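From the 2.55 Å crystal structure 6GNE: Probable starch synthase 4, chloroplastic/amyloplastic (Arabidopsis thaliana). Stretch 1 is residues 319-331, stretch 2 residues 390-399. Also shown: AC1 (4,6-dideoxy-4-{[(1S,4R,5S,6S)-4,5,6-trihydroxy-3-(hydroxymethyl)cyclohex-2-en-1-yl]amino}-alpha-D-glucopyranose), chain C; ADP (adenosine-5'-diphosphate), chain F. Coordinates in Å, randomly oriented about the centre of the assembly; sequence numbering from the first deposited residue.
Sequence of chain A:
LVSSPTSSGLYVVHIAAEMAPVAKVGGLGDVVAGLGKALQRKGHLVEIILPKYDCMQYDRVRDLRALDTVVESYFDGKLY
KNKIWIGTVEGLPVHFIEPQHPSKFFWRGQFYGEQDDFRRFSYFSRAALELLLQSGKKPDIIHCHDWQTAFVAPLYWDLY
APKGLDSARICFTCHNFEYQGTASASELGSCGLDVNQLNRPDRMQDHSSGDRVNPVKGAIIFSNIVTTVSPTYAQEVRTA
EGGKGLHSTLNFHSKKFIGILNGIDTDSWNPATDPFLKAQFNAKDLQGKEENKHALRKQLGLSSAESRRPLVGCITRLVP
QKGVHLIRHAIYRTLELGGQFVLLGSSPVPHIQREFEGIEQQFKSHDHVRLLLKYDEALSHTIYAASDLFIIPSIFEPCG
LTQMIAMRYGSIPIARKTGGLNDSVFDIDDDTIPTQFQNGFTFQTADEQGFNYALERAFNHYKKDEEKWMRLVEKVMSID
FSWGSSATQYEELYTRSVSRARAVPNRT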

ATOM      1  N   VAL A 319      -5.698   8.356  -9.821  1.00 33.50           N
ATOM      2  CA  VAL A 319      -6.376   7.298 -10.594  1.00 34.54           C
ATOM      3  C   VAL A 319      -7.839   7.252 -10.150  1.00 34.31           C
ATOM      4  O   VAL A 319      -8.152   7.673  -9.053  1.00 35.19           O
ATOM      5  CB  VAL A 319      -5.674   5.914 -10.377  1.00 34.36           C
ATOM      6  CG1 VAL A 319      -4.217   5.982 -10.833  1.00 34.03           C
ATOM      7  CG2 VAL A 319      -5.710   5.455  -8.906  1.00 33.02           C
ATOM      8  N   PRO A 320      -8.748   6.726 -10.986  1.00 35.80           N
ATOM      9  CA  PRO A 320     -10.180   6.730 -10.606  1.00 35.10           C
ATOM     10  C   PRO A 320     -10.502   6.267  -9.206  1.00 33.75           C
ATOM     11  O   PRO A 320     -11.404   6.813  -8.592  1.00 34.21           O
ATOM     12  CB  PRO A 320     -10.806   5.796 -11.618  1.00 36.48           C
ATOM     13  CG  PRO A 320      -9.937   5.924 -12.844  1.00 37.61           C
ATOM     14  CD  PRO A 320      -8.558   6.330 -12.397  1.00 36.96           C
ATOM     15  N   GLN A 321      -9.762   5.282  -8.689  1.00 32.90           N
ATOM     16  CA  GLN A 321     -10.022   4.750  -7.357  1.00 31.68           C
ATOM     17  C   GLN A 321     -10.095   5.861  -6.291  1.00 30.84           C
ATOM     18  O   GLN A 321     -10.932   5.798  -5.349  1.00 30.97           O
ATOM     19  CB  GLN A 321      -8.949   3.740  -6.986  1.00 30.88           C
ATOM     20  CG  GLN A 321      -9.000   3.221  -5.547  1.00 30.34           C
ATOM     21  CD  GLN A 321      -7.771   2.448  -5.142  1.00 30.05           C
ATOM     22  OE1 GLN A 321      -7.102   1.869  -5.994  1.00 30.58           O
ATOM     23  NE2 GLN A 321      -7.459   2.443  -3.828  1.00 29.70           N
ATOM     24  N   LYS A 322      -9.235   6.862  -6.449  1.00 30.18           N
ATOM     25  CA  LYS A 322      -9.044   7.902  -5.450  1.00 29.72           C
ATOM     26  C   LYS A 322     -10.074   9.055  -5.516  1.00 30.35           C
ATOM     27  O   LYS A 322      -9.988  10.005  -4.737  1.00 29.25           O
ATOM     28  CB  LYS A 322      -7.625   8.457  -5.589  1.00 29.73           C
ATOM     29  CG  LYS A 322      -6.555   7.395  -5.438  1.00 30.23           C
ATOM     30  CD  LYS A 322      -6.512   6.806  -4.020  1.00 29.32           C
ATOM     31  CE  LYS A 322      -5.300   5.928  -3.833  1.00 28.80           C
ATOM     32  NZ  LYS A 322      -5.379   5.092  -2.618  1.00 28.45           N
ATOM     33  N   GLY A 323     -11.040   8.952  -6.429  1.00 31.53           N
ATOM     34  CA  GLY A 323     -12.087   9.944  -6.566  1.00 34.02           C
ATOM     35  C   GLY A 323     -11.518  11.255  -7.120  1.00 34.49           C
ATOM     36  O   GLY A 323     -11.620  12.298  -6.487  1.00 33.24           O
ATOM     37  N   VAL A 324     -10.892  11.182  -8.285  1.00 35.57           N
ATOM     38  CA  VAL A 324     -10.205  12.346  -8.839  1.00 36.95           C
ATOM     39  C   VAL A 324     -11.112  13.529  -9.185  1.00 38.86           C
ATOM     40  O   VAL A 324     -10.644  14.676  -9.129  1.00 37.97           O
ATOM     41  CB  VAL A 324      -9.358  12.017 -10.087  1.00 38.04           C
ATOM     42  CG1 VAL A 324      -8.041  11.378  -9.624  1.00 37.66           C
ATOM     43  CG2 VAL A 324     -10.132  11.200 -11.121  1.00 38.63           C
ATOM     44  N   HIS A 325     -12.378  13.253  -9.547  1.00 40.37           N
ATOM     45  CA  HIS A 325     -13.339  14.327  -9.806  1.00 40.95           C
ATOM     46  C   HIS A 325     -13.627  15.093  -8.509  1.00 37.91           C
ATOM     47  O   HIS A 325     -13.748  16.324  -8.555  1.00 37.28           O
ATOM     48  CB  HIS A 325     -14.640  13.816 -10.474  1.00 43.84           C
ATOM     49  CG  HIS A 325     -14.429  13.281 -11.858  1.00 47.95           C
ATOM     50  ND1 HIS A 325     -13.878  14.039 -12.869  1.00 50.17           N
ATOM     51  CD2 HIS A 325     -14.673  12.053 -12.396  1.00 49.66           C
ATOM     52  CE1 HIS A 325     -13.789  13.307 -13.968  1.00 53.10           C
ATOM     53  NE2 HIS A 325     -14.266  12.098 -13.708  1.00 51.25           N
ATOM     54  N   LEU A 326     -13.730  14.362  -7.395  1.00 33.88           N
ATOM     55  CA  LEU A 326     -13.879  14.964  -6.072  1.00 33.14           C
ATOM     56  C   LEU A 326     -12.642  15.713  -5.600  1.00 31.80           C
ATOM     57  O   LEU A 326     -12.768  16.733  -4.946  1.00 31.52           O
ATOM     58  CB  LEU A 326     -14.290  13.919  -5.018  1.00 32.23           C
ATOM     59  CG  LEU A 326     -15.671  13.326  -5.271  1.00 33.35           C
ATOM     60  CD1 LEU A 326     -15.917  12.201  -4.288  1.00 32.04           C
ATOM     61  CD2 LEU A 326     -16.764  14.426  -5.204  1.00 34.78           C
ATOM     62  N   ILE A 327     -11.457  15.219  -5.935  1.00 30.97           N
ATOM     63  CA  ILE A 327     -10.231  15.924  -5.624  1.00 30.67           C
ATOM     64  C   ILE A 327     -10.184  17.243  -6.401  1.00 32.75           C
ATOM     65  O   ILE A 327      -9.908  18.295  -5.823  1.00 32.34           O
ATOM     66  CB  ILE A 327      -8.995  15.086  -5.930  1.00 29.62           C
ATOM     67  CG1 ILE A 327      -8.939  13.903  -4.947  1.00 29.57           C
ATOM     68  CG2 ILE A 327      -7.732  15.900  -5.772  1.00 29.18           C
ATOM     69  CD1 ILE A 327      -7.944  12.815  -5.291  1.00 29.18           C
ATOM     70  N   ARG A 328     -10.453  17.178  -7.703  1.00 33.94           N
ATOM     71  CA  ARG A 328     -10.596  18.372  -8.517  1.00 35.76           C
ATOM     72  C   ARG A 328     -11.569  19.386  -7.887  1.00 35.02           C
ATOM     73  O   ARG A 328     -11.215  20.558  -7.749  1.00 35.14           O
ATOM     74  CB  ARG A 328     -11.077  18.011  -9.896  1.00 39.59           C
ATOM     75  CG  ARG A 328     -11.163  19.186 -10.854  1.00 43.57           C
ATOM     76  CD  ARG A 328     -11.979  18.884 -12.079  1.00 47.25           C
ATOM     77  NE  ARG A 328     -11.518  19.732 -13.181  1.00 52.09           N
ATOM     78  CZ  ARG A 328     -11.900  21.002 -13.403  1.00 55.80           C
ATOM     79  NH1 ARG A 328     -11.409  21.665 -14.456  1.00 59.28           N
ATOM     80  NH2 ARG A 328     -12.756  21.626 -12.584  1.00 55.95           N
ATOM     81  N   HIS A 329     -12.761  18.932  -7.503  1.00 32.94           N
ATOM     82  CA  HIS A 329     -13.760  19.797  -6.892  1.00 32.96           C
ATOM     83  C   HIS A 329     -13.260  20.420  -5.612  1.00 32.39           C
ATOM     84  O   HIS A 329     -13.476  21.590  -5.357  1.00 34.03           O
ATOM     85  CB  HIS A 329     -15.067  19.050  -6.611  1.00 32.93           C
ATOM     86  CG  HIS A 329     -16.060  19.855  -5.826  1.00 33.66           C
ATOM     87  ND1 HIS A 329     -16.634  21.000  -6.320  1.00 35.22           N
ATOM     88  CD2 HIS A 329     -16.558  19.696  -4.572  1.00 32.99           C
ATOM     89  CE1 HIS A 329     -17.461  21.503  -5.415  1.00 35.57           C
ATOM     90  NE2 HIS A 329     -17.437  20.729  -4.344  1.00 33.83           N
ATOM     91  N   ALA A 330     -12.591  19.624  -4.797  1.00 31.65           N
ATOM     92  CA  ALA A 330     -12.087  20.062  -3.495  1.00 30.49           C
ATOM     93  C   ALA A 330     -11.091  21.204  -3.596  1.00 30.86           C
ATOM     94  O   ALA A 330     -11.013  22.006  -2.680  1.00 30.93           O
ATOM     95  CB  ALA A 330     -11.445  18.892  -2.763  1.00 28.74           C
ATOM     96  N   ILE A 331     -10.331  21.258  -4.693  1.00 31.04           N
ATOM     97  CA  ILE A 331      -9.403  22.339  -4.879  1.00 32.51           C
ATOM     98  C   ILE A 331     -10.179  23.660  -4.895  1.00 33.48           C
ATOM     99  O   ILE A 331      -9.870  24.579  -4.124  1.00 33.61           O
ATOM    100  CB  ILE A 331      -8.575  22.189  -6.165  1.00 33.81           C
ATOM    101  CG1 ILE A 331      -7.582  21.036  -6.031  1.00 33.19           C
ATOM    102  CG2 ILE A 331      -7.787  23.469  -6.474  1.00 35.61           C
ATOM    103  CD1 ILE A 331      -7.034  20.538  -7.366  1.00 34.13           C
TER
HETATM  104  C1  AC1 C   3      -0.159  -1.983  -6.828  1.00 35.38           C
HETATM  105  O2  AC1 C   3      -1.159  -4.165  -6.475  1.00 35.07           O
HETATM  106  C2  AC1 C   3      -0.822  -2.929  -5.822  1.00 36.38           C
HETATM  107  C4A AC1 C   3      -3.982  -0.306   0.293  1.00 31.44           C
HETATM  108  C3  AC1 C   3      -2.033  -2.271  -5.142  1.00 35.52           C
HETATM  109  O3  AC1 C   3      -2.538  -3.205  -4.184  1.00 35.84           O
HETATM  110  C4  AC1 C   3      -1.613  -0.946  -4.499  1.00 34.55           C
HETATM  111  N4A AC1 C   3      -2.679  -0.259  -3.747  1.00 35.55           N
HETATM  112  C5  AC1 C   3      -1.055  -0.085  -5.635  1.00 34.19           C
HETATM  113  O5  AC1 C   3       0.092  -0.725  -6.199  1.00 35.06           O
HETATM  114  C6  AC1 C   3      -0.574   1.282  -5.179  1.00 34.74           C
HETATM  115  C1B AC1 C   3      -3.352  -0.814  -2.564  1.00 33.90           C
HETATM  116  C2B AC1 C   3      -4.630  -0.045  -2.142  1.00 33.60           C
HETATM  117  O2B AC1 C   3      -5.065   0.923  -3.117  1.00 33.02           O
HETATM  118  C3B AC1 C   3      -4.547   0.620  -0.773  1.00 32.53           C
HETATM  119  O3B AC1 C   3      -5.887   0.894  -0.372  1.00 33.96           O
HETATM  120  O4  AC1 C   3      -3.848   0.419   1.517  1.00 29.01           O
HETATM  121  C5B AC1 C   3      -2.681  -0.914  -0.137  1.00 30.56           C
HETATM  122  C7B AC1 C   3      -2.382  -1.083  -1.429  1.00 31.82           C
HETATM  123  C6B AC1 C   3      -1.707  -1.409   0.907  1.00 30.70           C
HETATM  124  O6B AC1 C   3      -2.282  -2.477   1.671  1.00 29.58           O
HETATM  125  PB  ADP F 601      -2.258   3.307  -2.648  1.00 27.46           P
HETATM  126  O1B ADP F 601      -1.641   2.017  -2.194  1.00 28.85           O
HETATM  127  O2B ADP F 601      -1.352   4.270  -3.359  1.00 27.40           O
HETATM  128  O3B ADP F 601      -3.520   3.053  -3.440  1.00 28.09           O
HETATM  129  PA  ADP F 601      -2.131   3.905   0.171  1.00 28.50           P
HETATM  130  O1A ADP F 601      -2.776   4.982   0.995  1.00 29.64           O
HETATM  131  O2A ADP F 601      -2.331   2.503   0.687  1.00 30.69           O
HETATM  132  O3A ADP F 601      -2.706   4.097  -1.321  1.00 27.33           O
HETATM  133  O5' ADP F 601      -0.548   4.141   0.034  1.00 28.95           O
HETATM  134  C5' ADP F 601      -0.001   5.348  -0.498  1.00 29.36           C
HETATM  135  C4' ADP F 601       1.456   5.619  -0.081  1.00 28.85           C
HETATM  136  O4' ADP F 601       2.159   6.258  -1.157  1.00 28.56           O
HETATM  137  C3' ADP F 601       1.581   6.593   1.073  1.00 28.13           C
HETATM  138  O3' ADP F 601       2.802   6.342   1.747  1.00 27.88           O
HETATM  139  C2' ADP F 601       1.670   7.936   0.396  1.00 27.70           C
HETATM  140  O2' ADP F 601       2.303   8.917   1.197  1.00 28.75           O
HETATM  141  C1' ADP F 601       2.509   7.595  -0.799  1.00 28.36           C
HETATM  142  N9  ADP F 601       2.265   8.464  -1.972  1.00 29.82           N
HETATM  143  C8  ADP F 601       1.239   8.400  -2.829  1.00 29.22           C
HETATM  144  N7  ADP F 601       1.380   9.324  -3.806  1.00 29.29           N
HETATM  145  C5  ADP F 601       2.520   9.996  -3.581  1.00 29.69           C
HETATM  146  C6  ADP F 601       3.272  11.118  -4.226  1.00 29.92           C
HETATM  147  N6  ADP F 601       2.785  11.713  -5.344  1.00 28.33           N
HETATM  148  N1  ADP F 601       4.442  11.506  -3.643  1.00 29.74           N
HETATM  149  C2  ADP F 601       4.897  10.908  -2.512  1.00 30.03           C
HETATM  150  N3  ADP F 601       4.258   9.905  -1.889  1.00 29.05           N
HETATM  151  C4  ADP F 601       3.093   9.421  -2.365  1.00 29.65           C
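Stretch 2 (390-399) FIIPSIFEPC

How does stretch 2 run over stretch 1? It leaves a strand, 390-392, and continues irregularly past the 3-10 turn 320-322 and the start of the helix at Val 324. The order is antiparallel: Ile 391 packs on Ala 330 (CD1 to CB, 3.8 Å), Pro 393 on Ile 327 (CG to CG1, 3.8 Å), and Glu 397 reaches Lys 322.

What satisfies the polar atoms near the turn? Gln 321 O accepts from Ile 395 N at 2.7 Å and, weakly, from Phe 396 N at 3.5 Å. Lys 322 O and Ser 394 OG each accept from one water, 2.9 Å from both. Gly 323 CA lies 3.5 Å from Pro 393 O, a CA-H...O contact.

Where does the charge of Glu 397 go? Glu 397 OE1 forms a salt bridge with Lys 322 NZ at 2.8 Å, and Glu 397 OE2 accepts from Ser 394 OG at 2.7 Å. Lys 322 NZ also donates to ADP O3B at 2.9 Å.

How is Gln 321 held? Gln 321 CG lies over the Phe 396 ring face, 3.7 Å from its centroid, and Gln 321 NE2 donates to AC1 O2B at 2.9 Å. AC1 O3B donates to Glu 397 OE1 at 2.7 Å and accepts from Cys 399 N at 3.1 Å, so both stretches hold the cyclohexene ring of AC1.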

ATOM      1  N   PHE A 390      -6.763  16.878   5.587  1.00 28.58           N
ATOM      2  CA  PHE A 390      -6.272  15.922   4.600  1.00 28.85           C
ATOM      3  C   PHE A 390      -7.438  15.160   3.980  1.00 29.05           C
ATOM      4  O   PHE A 390      -8.232  14.551   4.707  1.00 28.15           O
ATOM      5  CB  PHE A 390      -5.293  14.936   5.251  1.00 28.87           C
ATOM      6  CG  PHE A 390      -4.567  14.092   4.251  1.00 28.89           C
ATOM      7  CD1 PHE A 390      -5.126  12.905   3.781  1.00 28.39           C
ATOM      8  CD2 PHE A 390      -3.354  14.520   3.715  1.00 30.25           C
ATOM      9  CE1 PHE A 390      -4.500  12.145   2.821  1.00 28.22           C
ATOM     10  CE2 PHE A 390      -2.689  13.745   2.757  1.00 30.17           C
ATOM     11  CZ  PHE A 390      -3.270  12.557   2.309  1.00 29.41           C
ATOM     12  N   ILE A 391      -7.526  15.155   2.647  1.00 30.18           N
ATOM     13  CA  ILE A 391      -8.704  14.568   1.984  1.00 30.86           C
ATOM     14  C   ILE A 391      -8.439  13.211   1.320  1.00 30.11           C
ATOM     15  O   ILE A 391      -7.432  13.051   0.645  1.00 31.58           O
ATOM     16  CB  ILE A 391      -9.347  15.538   0.965  1.00 31.40           C
ATOM     17  CG1 ILE A 391      -8.376  15.964  -0.144  1.00 31.59           C
ATOM     18  CG2 ILE A 391      -9.915  16.751   1.680  1.00 32.25           C
ATOM     19  CD1 ILE A 391      -9.103  16.260  -1.446  1.00 31.99           C
ATOM     20  N   ILE A 392      -9.358  12.273   1.507  1.00 29.89           N
ATOM     21  CA  ILE A 392      -9.298  10.935   0.895  1.00 30.98           C
ATOM     22  C   ILE A 392     -10.731  10.612   0.421  1.00 30.07           C
ATOM     23  O   ILE A 392     -11.481   9.844   1.050  1.00 30.43           O
ATOM     24  CB  ILE A 392      -8.793   9.784   1.859  1.00 32.07           C
ATOM     25  CG1 ILE A 392      -7.922  10.310   2.998  1.00 34.18           C
ATOM     26  CG2 ILE A 392      -8.022   8.701   1.103  1.00 31.01           C
ATOM     27  CD1 ILE A 392      -8.673  11.018   4.110  1.00 36.15           C
ATOM     28  N   PRO A 393     -11.134  11.194  -0.684  1.00 28.75           N
ATOM     29  CA  PRO A 393     -12.503  11.001  -1.126  1.00 29.41           C
ATOM     30  C   PRO A 393     -12.640   9.826  -2.101  1.00 29.33           C
ATOM     31  O   PRO A 393     -13.177   9.993  -3.215  1.00 29.36           O
ATOM     32  CB  PRO A 393     -12.795  12.333  -1.799  1.00 29.94           C
ATOM     33  CG  PRO A 393     -11.516  12.609  -2.475  1.00 29.71           C
ATOM     34  CD  PRO A 393     -10.476  12.240  -1.455  1.00 28.98           C
ATOM     35  N   SER A 394     -12.170   8.648  -1.682  1.00 28.41           N
ATOM     36  CA  SER A 394     -11.989   7.503  -2.597  1.00 29.03           C
ATOM     37  C   SER A 394     -13.314   6.893  -3.062  1.00 30.17           C
ATOM     38  O   SER A 394     -14.284   6.826  -2.298  1.00 28.51           O
ATOM     39  CB  SER A 394     -11.112   6.431  -1.939  1.00 28.43           C
ATOM     40  OG  SER A 394      -9.891   6.979  -1.464  1.00 27.95           O
ATOM     41  N   ILE A 395     -13.345   6.460  -4.322  1.00 31.79           N
ATOM     42  CA  ILE A 395     -14.483   5.685  -4.836  1.00 34.69           C
ATOM     43  C   ILE A 395     -14.506   4.327  -4.127  1.00 35.54           C
ATOM     44  O   ILE A 395     -15.548   3.862  -3.705  1.00 36.89           O
ATOM     45  CB  ILE A 395     -14.418   5.528  -6.380  1.00 36.32           C
ATOM     46  CG1 ILE A 395     -14.395   6.915  -7.076  1.00 37.19           C
ATOM     47  CG2 ILE A 395     -15.583   4.693  -6.910  1.00 37.32           C
ATOM     48  CD1 ILE A 395     -15.492   7.870  -6.647  1.00 37.12           C
ATOM     49  N   PHE A 396     -13.335   3.711  -3.984  1.00 36.77           N
ATOM     50  CA  PHE A 396     -13.138   2.529  -3.111  1.00 36.48           C
ATOM     51  C   PHE A 396     -11.705   2.534  -2.557  1.00 33.13           C
ATOM     52  O   PHE A 396     -10.829   3.139  -3.120  1.00 32.07           O
ATOM     53  CB  PHE A 396     -13.455   1.201  -3.856  1.00 38.55           C
ATOM     54  CG  PHE A 396     -12.406   0.805  -4.874  1.00 39.23           C
ATOM     55  CD1 PHE A 396     -12.445   1.311  -6.178  1.00 39.33           C
ATOM     56  CD2 PHE A 396     -11.362  -0.069  -4.522  1.00 39.90           C
ATOM     57  CE1 PHE A 396     -11.486   0.963  -7.117  1.00 39.73           C
ATOM     58  CE2 PHE A 396     -10.401  -0.431  -5.458  1.00 39.93           C
ATOM     59  CZ  PHE A 396     -10.469   0.089  -6.758  1.00 40.62           C
ATOM     60  N   GLU A 397     -11.481   1.859  -1.449  1.00 31.72           N
ATOM     61  CA  GLU A 397     -10.207   1.940  -0.790  1.00 31.64           C
ATOM     62  C   GLU A 397     -10.001   0.686   0.100  1.00 32.57           C
ATOM     63  O   GLU A 397     -10.516   0.618   1.223  1.00 33.15           O
ATOM     64  CB  GLU A 397     -10.119   3.235   0.023  1.00 30.53           C
ATOM     65  CG  GLU A 397      -8.716   3.621   0.442  1.00 29.75           C
ATOM     66  CD  GLU A 397      -7.828   4.018  -0.720  1.00 29.67           C
ATOM     67  OE1 GLU A 397      -6.857   3.318  -0.970  1.00 31.05           O
ATOM     68  OE2 GLU A 397      -8.079   5.030  -1.399  1.00 30.86           O
ATOM     69  N   PRO A 398      -9.246  -0.311  -0.414  1.00 32.02           N
ATOM     70  CA  PRO A 398      -8.944  -1.528   0.312  1.00 31.86           C
ATOM     71  C   PRO A 398      -8.496  -1.286   1.737  1.00 31.31           C
ATOM     72  O   PRO A 398      -8.983  -1.931   2.657  1.00 30.12           O
ATOM     73  CB  PRO A 398      -7.817  -2.139  -0.516  1.00 33.20           C
ATOM     74  CG  PRO A 398      -8.117  -1.721  -1.924  1.00 33.49           C
ATOM     75  CD  PRO A 398      -8.707  -0.345  -1.791  1.00 32.61           C
ATOM     76  N   CYS A 399      -7.564  -0.346   1.901  1.00 30.95           N
ATOM     77  CA  CYS A 399      -7.216   0.147   3.219  1.00 30.98           C
ATOM     78  C   CYS A 399      -6.977   1.657   3.220  1.00 30.55           C
ATOM     79  O   CYS A 399      -7.724   2.417   3.834  1.00 30.78           O
ATOM     80  CB  CYS A 399      -6.020  -0.564   3.790  1.00 31.23           C
ATOM     81  SG  CYS A 399      -5.624  -0.019   5.477  1.00 33.05           S
TER
HETATM   82  O   HOH W   1      -8.646   9.472  -2.224  1.00 27.44           O